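Apoptosis regulator ced-9 (Caenorhabditis elegans, PDB 1OHU) holds programmed cell death in check by sequestering the caspase activator ced-4 until egl-1 binds ced-9 and releases ced-4. Local coordinates at residues A[11-16]-A[134-139]; A[99-104]-A[154-159]; A[19-24]-A[30-35]. The protein carries 3 engineered substitutions. All blocks are in the same frame, centred on the assembly; numbering follows the deposited sequence.

Contact 1 (A[11-16]-A[134-139]); sequences LDIEGF and YTSLFI
Ile13, in the first turn of helix 13-27, packs against Ser136 and Ile139, two residues on one face of helix 128-144. Its CB points toward the other helix and splits into two branches with different tasks. The short one, CG2, presses on the backbone of Ser136: it lies 3.3 Å from Ser136 O and 3.4 Å from Ser136 CA, the latter closer than carbons usually approach. The longer branch turns toward the next helical turn, where CG1 runs past Ile139 CG2 and the terminal CD1 ends 3.6 Å from that same methyl. The two isoleucine side chains cross at about a right angle, and Ile139 offers this methyl because its CG2 stands anti to its own backbone N. The chi1 of Ile13, -110°, is away from any staggered position and accompanies this double contact; it may carry some torsional strain.

The small side chain of Ser136 is consistent with the close approach of the backbones, with Glu14 CA and Ser136 CA 5.6 Å apart. The hydroxyl of Ser136 does not cross the interface; OG is hydrogen-bonded to Phe132 O of its own helix. Beside it, Glu14 bends at chi2 and carries OE1 over to within 3.9 Å of Ser136 CB, although its charge is paired with Lys140 by a salt bridge. Ile139 also touches Leu104 and Ile108 of helix 101-118. The arrangement is that of the Bcl-2 fold, in which the helix of the predicted BH4 motif packs into the helical bundle.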
loop_
_atom_site.group_PDB
_atom_site.type_symbol
_atom_site.label_atom_id
_atom_site.label_comp_id
_atom_site.label_asym_id
_atom_site.label_seq_id
_atom_site.Cartn_x
_atom_site.Cartn_y
_atom_site.Cartn_z
ATOM N N LEU A 11 -14.007 5.505 1.997
ATOM C CA LEU A 11 -12.583 5.603 1.712
ATOM C C LEU A 11 -11.667 5.268 2.888
ATOM O O LEU A 11 -10.502 5.671 2.898
ATOM C CB LEU A 11 -12.252 7.011 1.205
ATOM C CG LEU A 11 -13.003 7.460 -0.050
ATOM C CD1 LEU A 11 -12.587 8.878 -0.416
ATOM C CD2 LEU A 11 -12.710 6.504 -1.195
ATOM N N ASP A 12 -12.175 4.541 3.880
ATOM C CA ASP A 12 -11.333 4.190 5.021
ATOM C C ASP A 12 -10.046 3.589 4.486
ATOM O O ASP A 12 -10.061 2.819 3.528
ATOM C CB ASP A 12 -12.023 3.179 5.940
ATOM C CG ASP A 12 -13.174 3.788 6.712
ATOM O OD1 ASP A 12 -13.013 4.913 7.232
ATOM O OD2 ASP A 12 -14.237 3.140 6.806
ATOM N N ILE A 13 -8.932 3.956 5.105
ATOM C CA ILE A 13 -7.641 3.455 4.685
ATOM C C ILE A 13 -7.592 1.927 4.621
ATOM O O ILE A 13 -6.989 1.369 3.712
ATOM C CB ILE A 13 -6.521 4.010 5.610
ATOM C CG1 ILE A 13 -5.678 5.020 4.827
ATOM C CG2 ILE A 13 -5.660 2.892 6.177
ATOM C CD1 ILE A 13 -5.136 4.506 3.506
ATOM N N GLU A 14 -8.236 1.251 5.568
ATOM C CA GLU A 14 -8.231 -0.210 5.572
ATOM C C GLU A 14 -8.680 -0.788 4.248
ATOM O O GLU A 14 -8.151 -1.809 3.796
ATOM C CB GLU A 14 -9.128 -0.766 6.679
ATOM C CG GLU A 14 -8.559 -0.574 8.065
ATOM C CD GLU A 14 -8.629 0.864 8.527
ATOM O OE1 GLU A 14 -7.929 1.200 9.505
ATOM O OE2 GLU A 14 -9.391 1.651 7.921
ATOM N N GLY A 15 -9.665 -0.139 3.634
ATOM C CA GLY A 15 -10.181 -0.610 2.364
ATOM C C GLY A 15 -9.120 -0.653 1.284
ATOM O O GLY A 15 -9.073 -1.595 0.496
ATOM N N PHE A 16 -8.266 0.365 1.238
ATOM C CA PHE A 16 -7.207 0.399 0.231
ATOM C C PHE A 16 -6.150 -0.660 0.527
ATOM O O PHE A 16 -5.696 -1.374 -0.372
ATOM C CB PHE A 16 -6.525 1.774 0.194
ATOM C CG PHE A 16 -7.403 2.883 -0.316
ATOM C CD1 PHE A 16 -8.392 3.437 0.494
ATOM C CD2 PHE A 16 -7.239 3.376 -1.608
ATOM C CE1 PHE A 16 -9.204 4.466 0.023
ATOM C CE2 PHE A 16 -8.046 4.405 -2.090
ATOM C CZ PHE A 16 -9.030 4.952 -1.273
ATOM N N TYR A 134 -0.336 -2.466 10.566
ATOM C CA TYR A 134 0.736 -1.481 10.668
ATOM C C TYR A 134 0.584 -0.469 9.536
ATOM O O TYR A 134 0.578 0.739 9.762
ATOM C CB TYR A 134 2.106 -2.151 10.538
ATOM C CG TYR A 134 2.460 -3.121 11.636
ATOM C CD1 TYR A 134 3.538 -3.988 11.489
ATOM C CD2 TYR A 134 1.738 -3.159 12.836
ATOM C CE1 TYR A 134 3.896 -4.875 12.505
ATOM C CE2 TYR A 134 2.088 -4.041 13.862
ATOM C CZ TYR A 134 3.168 -4.898 13.690
ATOM O OH TYR A 134 3.527 -5.785 14.688
ATOM N N THR A 135 0.454 -0.977 8.314
ATOM C CA THR A 135 0.325 -0.123 7.137
ATOM C C THR A 135 -0.862 0.836 7.261
ATOM O O THR A 135 -0.725 2.041 7.059
ATOM C CB THR A 135 0.180 -0.982 5.851
ATOM O OG1 THR A 135 1.306 -1.870 5.737
ATOM C CG2 THR A 135 0.133 -0.088 4.613
ATOM N N SER A 136 -2.021 0.297 7.617
ATOM C CA SER A 136 -3.239 1.095 7.771
ATOM C C SER A 136 -3.103 2.155 8.866
ATOM O O SER A 136 -3.517 3.298 8.699
ATOM C CB SER A 136 -4.421 0.185 8.109
ATOM O OG SER A 136 -4.602 -0.823 7.128
ATOM N N LEU A 137 -2.532 1.756 9.991
ATOM C CA LEU A 137 -2.351 2.652 11.121
ATOM C C LEU A 137 -1.344 3.761 10.800
ATOM O O LEU A 137 -1.610 4.940 11.020
ATOM C CB LEU A 137 -1.885 1.834 12.331
ATOM C CG LEU A 137 -1.801 2.470 13.718
ATOM C CD1 LEU A 137 -1.558 1.377 14.756
ATOM C CD2 LEU A 137 -0.686 3.502 13.744
ATOM N N PHE A 138 -0.189 3.378 10.277
ATOM C CA PHE A 138 0.847 4.345 9.940
ATOM C C PHE A 138 0.302 5.436 9.022
ATOM O O PHE A 138 0.549 6.621 9.242
ATOM C CB PHE A 138 2.024 3.622 9.275
ATOM C CG PHE A 138 3.250 4.471 9.104
ATOM C CD1 PHE A 138 3.391 5.303 7.998
ATOM C CD2 PHE A 138 4.278 4.419 10.038
ATOM C CE1 PHE A 138 4.542 6.068 7.820
ATOM C CE2 PHE A 138 5.433 5.178 9.872
ATOM C CZ PHE A 138 5.569 6.004 8.762
ATOM N N ILE A 139 -0.457 5.027 8.011
ATOM C CA ILE A 139 -1.038 5.948 7.040
ATOM C C ILE A 139 -2.166 6.793 7.612
ATOM O O ILE A 139 -2.310 7.963 7.256
ATOM C CB ILE A 139 -1.570 5.186 5.806
ATOM C CG1 ILE A 139 -0.420 4.438 5.124
ATOM C CG2 ILE A 139 -2.205 6.157 4.826
ATOM C CD1 ILE A 139 -0.816 3.736 3.843
#

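Contact 2 (A[99-104]-A[154-159]); sequences MSYGRL and WDDFMT
Mostly aromatic and apolar packing joins Tyr101 and Leu104, at the start of helix 101-118, to Trp154, Asp156 and Phe157 in the first turn of helix 154-172. Tyr101 reaches across with CG anti to its carbonyl carbon (chi1 -59°), which lays one side of the ring along Phe157. CD1 of Tyr101 comes to 3.7 Å from Phe157 CD1, near the plane of the phenylalanine at its edge, while Tyr101 CE1 rests on Phe157 CB. The two ring planes are inclined at 44°, an oblique meeting rather than a stack.

At the far end of the tyrosine, OH lies only 3.1 Å from Asp156 CB. The Asp156 carboxylate is turned within 17° of the tyrosine ring plane, yet the polar partner of the hydroxyl is the backbone N of Ser153, just ahead of the helix. In Bcl-2 terms the contact brings the predicted BH1 motif against the inferred BH2 motif, regions that in relatives border the groove for BH3 peptides. Deeper in the protein, Leu104 CD2 touches the indole of Trp154 at CH2, 3.7 Å away, the two side chains crossing at about a right angle. The indole in turn leans on its own helix: Trp154 CZ3 sits over the centre of one Phe157 face, and Phe16 of helix 13-27 stacks on the tryptophan. Ser100 is the N-cap of helix 101-118; its OG accepts a hydrogen bond from Arg103 N (3.3 Å, angle at the hydrogen 162°).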
loop_
_atom_site.group_PDB
_atom_site.type_symbol
_atom_site.label_atom_id
_atom_site.label_comp_id
_atom_site.label_asym_id
_atom_site.label_seq_id
_atom_site.Cartn_x
_atom_site.Cartn_y
_atom_site.Cartn_z
HETATM N N MSE A 99 2.774 12.911 4.608
HETATM C CA MSE A 99 2.061 11.831 3.933
HETATM C C MSE A 99 1.615 12.248 2.541
HETATM O O MSE A 99 0.426 12.440 2.292
HETATM C CB MSE A 99 0.845 11.390 4.759
HETATM C CG MSE A 99 0.067 10.208 4.168
HETATM SE SE MSE A 99 1.169 8.658 3.744
HETATM C CE MSE A 99 1.468 8.001 5.538
ATOM N N SER A 100 2.579 12.393 1.639
ATOM C CA SER A 100 2.287 12.773 0.266
ATOM C C SER A 100 1.736 11.558 -0.466
ATOM O O SER A 100 1.790 10.440 0.050
ATOM C CB SER A 100 3.558 13.255 -0.434
ATOM O OG SER A 100 4.499 12.203 -0.580
ATOM N N TYR A 101 1.205 11.774 -1.664
ATOM C CA TYR A 101 0.657 10.681 -2.460
ATOM C C TYR A 101 1.765 9.684 -2.776
ATOM O O TYR A 101 1.529 8.481 -2.864
ATOM C CB TYR A 101 0.060 11.226 -3.759
ATOM C CG TYR A 101 -1.038 12.243 -3.544
ATOM C CD1 TYR A 101 -2.221 11.895 -2.887
ATOM C CD2 TYR A 101 -0.894 13.556 -3.985
ATOM C CE1 TYR A 101 -3.234 12.832 -2.678
ATOM C CE2 TYR A 101 -1.899 14.503 -3.781
ATOM C CZ TYR A 101 -3.065 14.134 -3.128
ATOM O OH TYR A 101 -4.058 15.068 -2.923
ATOM N N GLY A 102 2.980 10.195 -2.943
ATOM C CA GLY A 102 4.110 9.339 -3.242
ATOM C C GLY A 102 4.425 8.397 -2.098
ATOM O O GLY A 102 4.664 7.212 -2.316
ATOM N N ARG A 103 4.431 8.920 -0.877
ATOM C CA ARG A 103 4.718 8.099 0.289
ATOM C C ARG A 103 3.533 7.164 0.529
ATOM O O ARG A 103 3.707 6.009 0.925
ATOM C CB ARG A 103 4.951 8.976 1.526
ATOM C CG ARG A 103 5.628 8.237 2.677
ATOM C CD ARG A 103 5.689 9.065 3.953
ATOM N NE ARG A 103 6.526 8.420 4.966
ATOM C CZ ARG A 103 6.626 8.813 6.235
ATOM N NH1 ARG A 103 5.936 9.860 6.672
ATOM N NH2 ARG A 103 7.428 8.161 7.068
ATOM N N LEU A 104 2.330 7.672 0.277
ATOM C CA LEU A 104 1.111 6.896 0.459
ATOM C C LEU A 104 1.145 5.650 -0.417
ATOM O O LEU A 104 1.033 4.524 0.067
ATOM C CB LEU A 104 -0.102 7.752 0.093
ATOM C CG LEU A 104 -1.471 7.071 0.030
ATOM C CD1 LEU A 104 -1.838 6.502 1.386
ATOM C CD2 LEU A 104 -2.508 8.084 -0.426
ATOM N N TRP A 154 -8.399 12.780 -1.540
ATOM C CA TRP A 154 -8.572 11.652 -2.445
ATOM C C TRP A 154 -8.999 12.097 -3.837
ATOM O O TRP A 154 -8.695 11.432 -4.827
ATOM C CB TRP A 154 -9.592 10.663 -1.876
ATOM C CG TRP A 154 -9.042 9.826 -0.760
ATOM C CD1 TRP A 154 -9.426 9.847 0.548
ATOM C CD2 TRP A 154 -7.986 8.859 -0.853
ATOM N NE1 TRP A 154 -8.676 8.954 1.277
ATOM C CE2 TRP A 154 -7.785 8.334 0.442
ATOM C CE3 TRP A 154 -7.190 8.386 -1.907
ATOM C CZ2 TRP A 154 -6.818 7.357 0.714
ATOM C CZ3 TRP A 154 -6.225 7.412 -1.634
ATOM C CH2 TRP A 154 -6.051 6.910 -0.335
ATOM N N ASP A 155 -9.709 13.219 -3.912
ATOM C CA ASP A 155 -10.167 13.751 -5.190
ATOM C C ASP A 155 -8.944 14.237 -5.944
ATOM O O ASP A 155 -8.743 13.915 -7.116
ATOM C CB ASP A 155 -11.131 14.908 -4.953
ATOM C CG ASP A 155 -12.299 14.511 -4.076
ATOM O OD1 ASP A 155 -13.146 13.713 -4.538
ATOM O OD2 ASP A 155 -12.367 14.988 -2.920
ATOM N N ASP A 156 -8.123 15.016 -5.251
ATOM C CA ASP A 156 -6.894 15.543 -5.823
ATOM C C ASP A 156 -6.035 14.342 -6.230
ATOM O O ASP A 156 -5.273 14.399 -7.196
ATOM C CB ASP A 156 -6.171 16.390 -4.776
ATOM C CG ASP A 156 -5.144 17.315 -5.382
ATOM O OD1 ASP A 156 -4.173 16.820 -5.991
ATOM O OD2 ASP A 156 -5.313 18.544 -5.248
ATOM N N PHE A 157 -6.183 13.251 -5.481
ATOM C CA PHE A 157 -5.451 12.011 -5.727
ATOM C C PHE A 157 -5.811 11.423 -7.087
ATOM O O PHE A 157 -4.931 11.107 -7.889
ATOM C CB PHE A 157 -5.773 10.991 -4.625
ATOM C CG PHE A 157 -5.282 9.594 -4.912
ATOM C CD1 PHE A 157 -3.934 9.274 -4.799
ATOM C CD2 PHE A 157 -6.176 8.596 -5.293
ATOM C CE1 PHE A 157 -3.483 7.977 -5.059
ATOM C CE2 PHE A 157 -5.736 7.300 -5.555
ATOM C CZ PHE A 157 -4.388 6.990 -5.438
HETATM N N MSE A 158 -7.109 11.279 -7.338
HETATM C CA MSE A 158 -7.584 10.719 -8.594
HETATM C C MSE A 158 -7.126 11.517 -9.807
HETATM O O MSE A 158 -6.774 10.943 -10.841
HETATM C CB MSE A 158 -9.111 10.622 -8.579
HETATM C CG MSE A 158 -9.649 9.619 -7.571
HETATM SE SE MSE A 158 -8.988 7.823 -7.881
HETATM C CE MSE A 158 -10.416 7.111 -8.975
ATOM N N THR A 159 -7.131 12.838 -9.682
ATOM C CA THR A 159 -6.707 13.699 -10.779
ATOM C C THR A 159 -5.256 13.402 -11.143
ATOM O O THR A 159 -4.940 13.123 -12.301
ATOM C CB THR A 159 -6.840 15.186 -10.407
ATOM O OG1 THR A 159 -8.215 15.487 -10.135
ATOM C CG2 THR A 159 -6.338 16.070 -11.548
#

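Contact 3 (A[19-24]-A[30-35]); sequences DYFTHR and MEWFGA
Trp32 and Ala35 lie against Phe21 and Thr22 where the chain, having left helix 13-27, doubles back along it. In the returning segment Met30, a selenomethionine, sends its side chain away from the helix to Met119 and Glu120, and Glu31 forms a salt bridge with Arg26. At Trp32 the backbone itself approaches, through a water that accepts from Trp32 N at 2.9 Å and donates to Thr22 O at 3.0 Å. This bridge gives the loop N-H a partner, and the return of the chain folds the end of the predicted BH4 motif back on its own helix.

The indole carries most of the packing. With CG anti to the backbone N (chi1 -178°), it reaches in toward the helix and brings the benzo part of the ring forward: Trp32 CZ3 lies 3.5 Å from Phe21 CB, and Trp32 CE3 is nearly as close to Thr22 OG1. The Phe21 ring and the six-membered ring of Trp32 are inclined at 41°. Replacing the tryptophan by an alanine here would remove the indole and is likely to open a gap beside Phe21 CB, leaving the turn without the surface it folds over. From Trp32 to Ala35 the chain makes a type I beta turn, closed by the hydrogen bond from Ala35 N to Trp32 O, 3.2 Å. It curls above the indole, so that Ala35 CA stands 3.5 Å above the ring plane, over its centre. Ala35 CB then comes to 3.8 Å from Thr22 OG1, whose hydrogen bond goes to Val18 O within the helix.

Beyond the contact, Trp32 also touches Val128 at the start of helix 128-144, while Phe21 touches Ala115 of helix 101-118 and Leu131, Phe132 and Thr135 of helix 128-144.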
loop_
_atom_site.group_PDB
_atom_site.type_symbol
_atom_site.label_atom_id
_atom_site.label_comp_id
_atom_site.label_asym_id
_atom_site.label_seq_id
_atom_site.Cartn_x
_atom_site.Cartn_y
_atom_site.Cartn_z
ATOM N N ASP A 19 -7.679 -4.218 -0.143
ATOM C CA ASP A 19 -7.866 -4.442 -1.566
ATOM C C ASP A 19 -6.550 -4.553 -2.304
ATOM O O ASP A 19 -6.434 -5.325 -3.256
ATOM C CB ASP A 19 -8.696 -3.320 -2.189
ATOM C CG ASP A 19 -8.955 -3.555 -3.666
ATOM O OD1 ASP A 19 -8.163 -3.070 -4.504
ATOM O OD2 ASP A 19 -9.941 -4.252 -3.988
ATOM N N TYR A 20 -5.557 -3.775 -1.887
ATOM C CA TYR A 20 -4.279 -3.833 -2.576
ATOM C C TYR A 20 -3.523 -5.111 -2.204
ATOM O O TYR A 20 -2.945 -5.773 -3.071
ATOM C CB TYR A 20 -3.415 -2.612 -2.266
ATOM C CG TYR A 20 -2.188 -2.581 -3.155
ATOM C CD1 TYR A 20 -2.290 -2.223 -4.496
ATOM C CD2 TYR A 20 -0.950 -3.012 -2.682
ATOM C CE1 TYR A 20 -1.193 -2.305 -5.353
ATOM C CE2 TYR A 20 0.153 -3.097 -3.526
ATOM C CZ TYR A 20 0.021 -2.745 -4.864
ATOM O OH TYR A 20 1.086 -2.872 -5.719
ATOM N N PHE A 21 -3.530 -5.457 -0.920
ATOM C CA PHE A 21 -2.860 -6.669 -0.461
ATOM C C PHE A 21 -3.454 -7.860 -1.214
ATOM O O PHE A 21 -2.733 -8.666 -1.793
ATOM C CB PHE A 21 -3.062 -6.846 1.052
ATOM C CG PHE A 21 -2.035 -6.122 1.909
ATOM C CD1 PHE A 21 -1.586 -4.848 1.570
ATOM C CD2 PHE A 21 -1.559 -6.706 3.089
ATOM C CE1 PHE A 21 -0.679 -4.162 2.390
ATOM C CE2 PHE A 21 -0.657 -6.032 3.914
ATOM C CZ PHE A 21 -0.216 -4.754 3.561
ATOM N N THR A 22 -4.778 -7.956 -1.215
ATOM C CA THR A 22 -5.464 -9.044 -1.903
ATOM C C THR A 22 -5.051 -9.134 -3.379
ATOM O O THR A 22 -4.753 -10.215 -3.889
ATOM C CB THR A 22 -6.982 -8.849 -1.816
ATOM O OG1 THR A 22 -7.371 -8.798 -0.440
ATOM C CG2 THR A 22 -7.707 -9.980 -2.500
ATOM N N HIS A 23 -5.029 -7.989 -4.052
ATOM C CA HIS A 23 -4.670 -7.918 -5.461
ATOM C C HIS A 23 -3.208 -8.272 -5.724
ATOM O O HIS A 23 -2.901 -9.025 -6.650
ATOM C CB HIS A 23 -4.959 -6.516 -5.995
ATOM C CG HIS A 23 -4.391 -6.263 -7.354
ATOM N ND1 HIS A 23 -4.889 -6.859 -8.493
ATOM C CD2 HIS A 23 -3.334 -5.515 -7.750
ATOM C CE1 HIS A 23 -4.163 -6.488 -9.532
ATOM N NE2 HIS A 23 -3.212 -5.673 -9.108
ATOM N N ARG A 24 -2.303 -7.737 -4.916
ATOM C CA ARG A 24 -0.891 -8.027 -5.114
ATOM C C ARG A 24 -0.576 -9.497 -4.842
ATOM O O ARG A 24 0.248 -10.105 -5.527
ATOM C CB ARG A 24 -0.022 -7.122 -4.232
ATOM C CG ARG A 24 1.472 -7.287 -4.506
ATOM C CD ARG A 24 1.801 -7.085 -5.981
ATOM N NE ARG A 24 3.219 -7.322 -6.261
ATOM C CZ ARG A 24 3.782 -8.525 -6.351
ATOM N NH1 ARG A 24 3.060 -9.626 -6.193
ATOM N NH2 ARG A 24 5.080 -8.625 -6.591
HETATM N N MSE A 30 -1.334 -16.312 -5.634
HETATM C CA MSE A 30 -1.797 -16.810 -4.341
HETATM C C MSE A 30 -3.105 -16.166 -3.878
HETATM O O MSE A 30 -3.611 -15.239 -4.513
HETATM C CB MSE A 30 -0.683 -16.642 -3.297
HETATM C CG MSE A 30 0.536 -17.533 -3.602
HETATM SE SE MSE A 30 2.099 -17.038 -2.583
HETATM C CE MSE A 30 3.415 -18.166 -3.409
ATOM N N GLU A 31 -3.649 -16.653 -2.768
ATOM C CA GLU A 31 -4.928 -16.161 -2.274
ATOM C C GLU A 31 -4.877 -15.915 -0.770
ATOM O O GLU A 31 -4.619 -16.838 0.009
ATOM C CB GLU A 31 -6.012 -17.194 -2.614
ATOM C CG GLU A 31 -7.455 -16.829 -2.244
ATOM C CD GLU A 31 -7.986 -15.597 -2.991
ATOM O OE1 GLU A 31 -7.698 -15.433 -4.197
ATOM O OE2 GLU A 31 -8.708 -14.797 -2.367
ATOM N N TRP A 32 -5.118 -14.670 -0.372
ATOM C CA TRP A 32 -5.092 -14.293 1.041
ATOM C C TRP A 32 -6.388 -14.710 1.710
ATOM O O TRP A 32 -7.358 -13.958 1.713
ATOM C CB TRP A 32 -4.890 -12.775 1.185
ATOM C CG TRP A 32 -4.790 -12.297 2.616
ATOM C CD1 TRP A 32 -4.546 -13.064 3.730
ATOM C CD2 TRP A 32 -4.911 -10.944 3.084
ATOM N NE1 TRP A 32 -4.509 -12.273 4.851
ATOM C CE2 TRP A 32 -4.730 -10.969 4.487
ATOM C CE3 TRP A 32 -5.155 -9.714 2.453
ATOM C CZ2 TRP A 32 -4.786 -9.809 5.272
ATOM C CZ3 TRP A 32 -5.212 -8.556 3.238
ATOM C CH2 TRP A 32 -5.028 -8.614 4.629
ATOM N N PHE A 33 -6.395 -15.912 2.281
ATOM C CA PHE A 33 -7.582 -16.447 2.937
ATOM C C PHE A 33 -8.049 -15.634 4.135
ATOM O O PHE A 33 -9.247 -15.589 4.434
ATOM C CB PHE A 33 -7.333 -17.902 3.372
ATOM C CG PHE A 33 -7.758 -18.939 2.351
ATOM C CD1 PHE A 33 -7.450 -18.788 1.003
ATOM C CD2 PHE A 33 -8.441 -20.086 2.750
ATOM C CE1 PHE A 33 -7.820 -19.771 0.067
ATOM C CE2 PHE A 33 -8.810 -21.062 1.828
ATOM C CZ PHE A 33 -8.498 -20.902 0.483
ATOM N N GLY A 34 -7.108 -14.996 4.823
ATOM C CA GLY A 34 -7.459 -14.204 5.989
ATOM C C GLY A 34 -7.841 -12.762 5.695
ATOM O O GLY A 34 -8.054 -11.976 6.618
ATOM N N ALA A 35 -7.945 -12.405 4.419
ATOM C CA ALA A 35 -8.298 -11.037 4.049
ATOM C C ALA A 35 -9.590 -10.538 4.705
ATOM O O ALA A 35 -10.611 -11.227 4.676
ATOM C CB ALA A 35 -8.421 -10.921 2.538
HETATM O O HOH W 1 -5.577 -12.508 -2.205
#

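Contacts 1 and 2 are buried, whereas contact 3 is partly buried and includes a bridging water. Helix 13-27 serves both contact 1, through its first turn, and contact 3, further along; Phe21 of the latter touches Thr135 of the former. Contact 1 joins helix to helix through two isoleucines and a small serine, with a glutamate at its side, contact 2 uses larger aromatic side chains, and contact 3 sets a loop indole on a helix. Contacts 1 and 2 adjoin, Leu11 touching Trp154 in addition to the pairs already noted. Contacts 2 and 3 lie on opposite sides of the chain's centre, their nearest atoms about 8 Å apart.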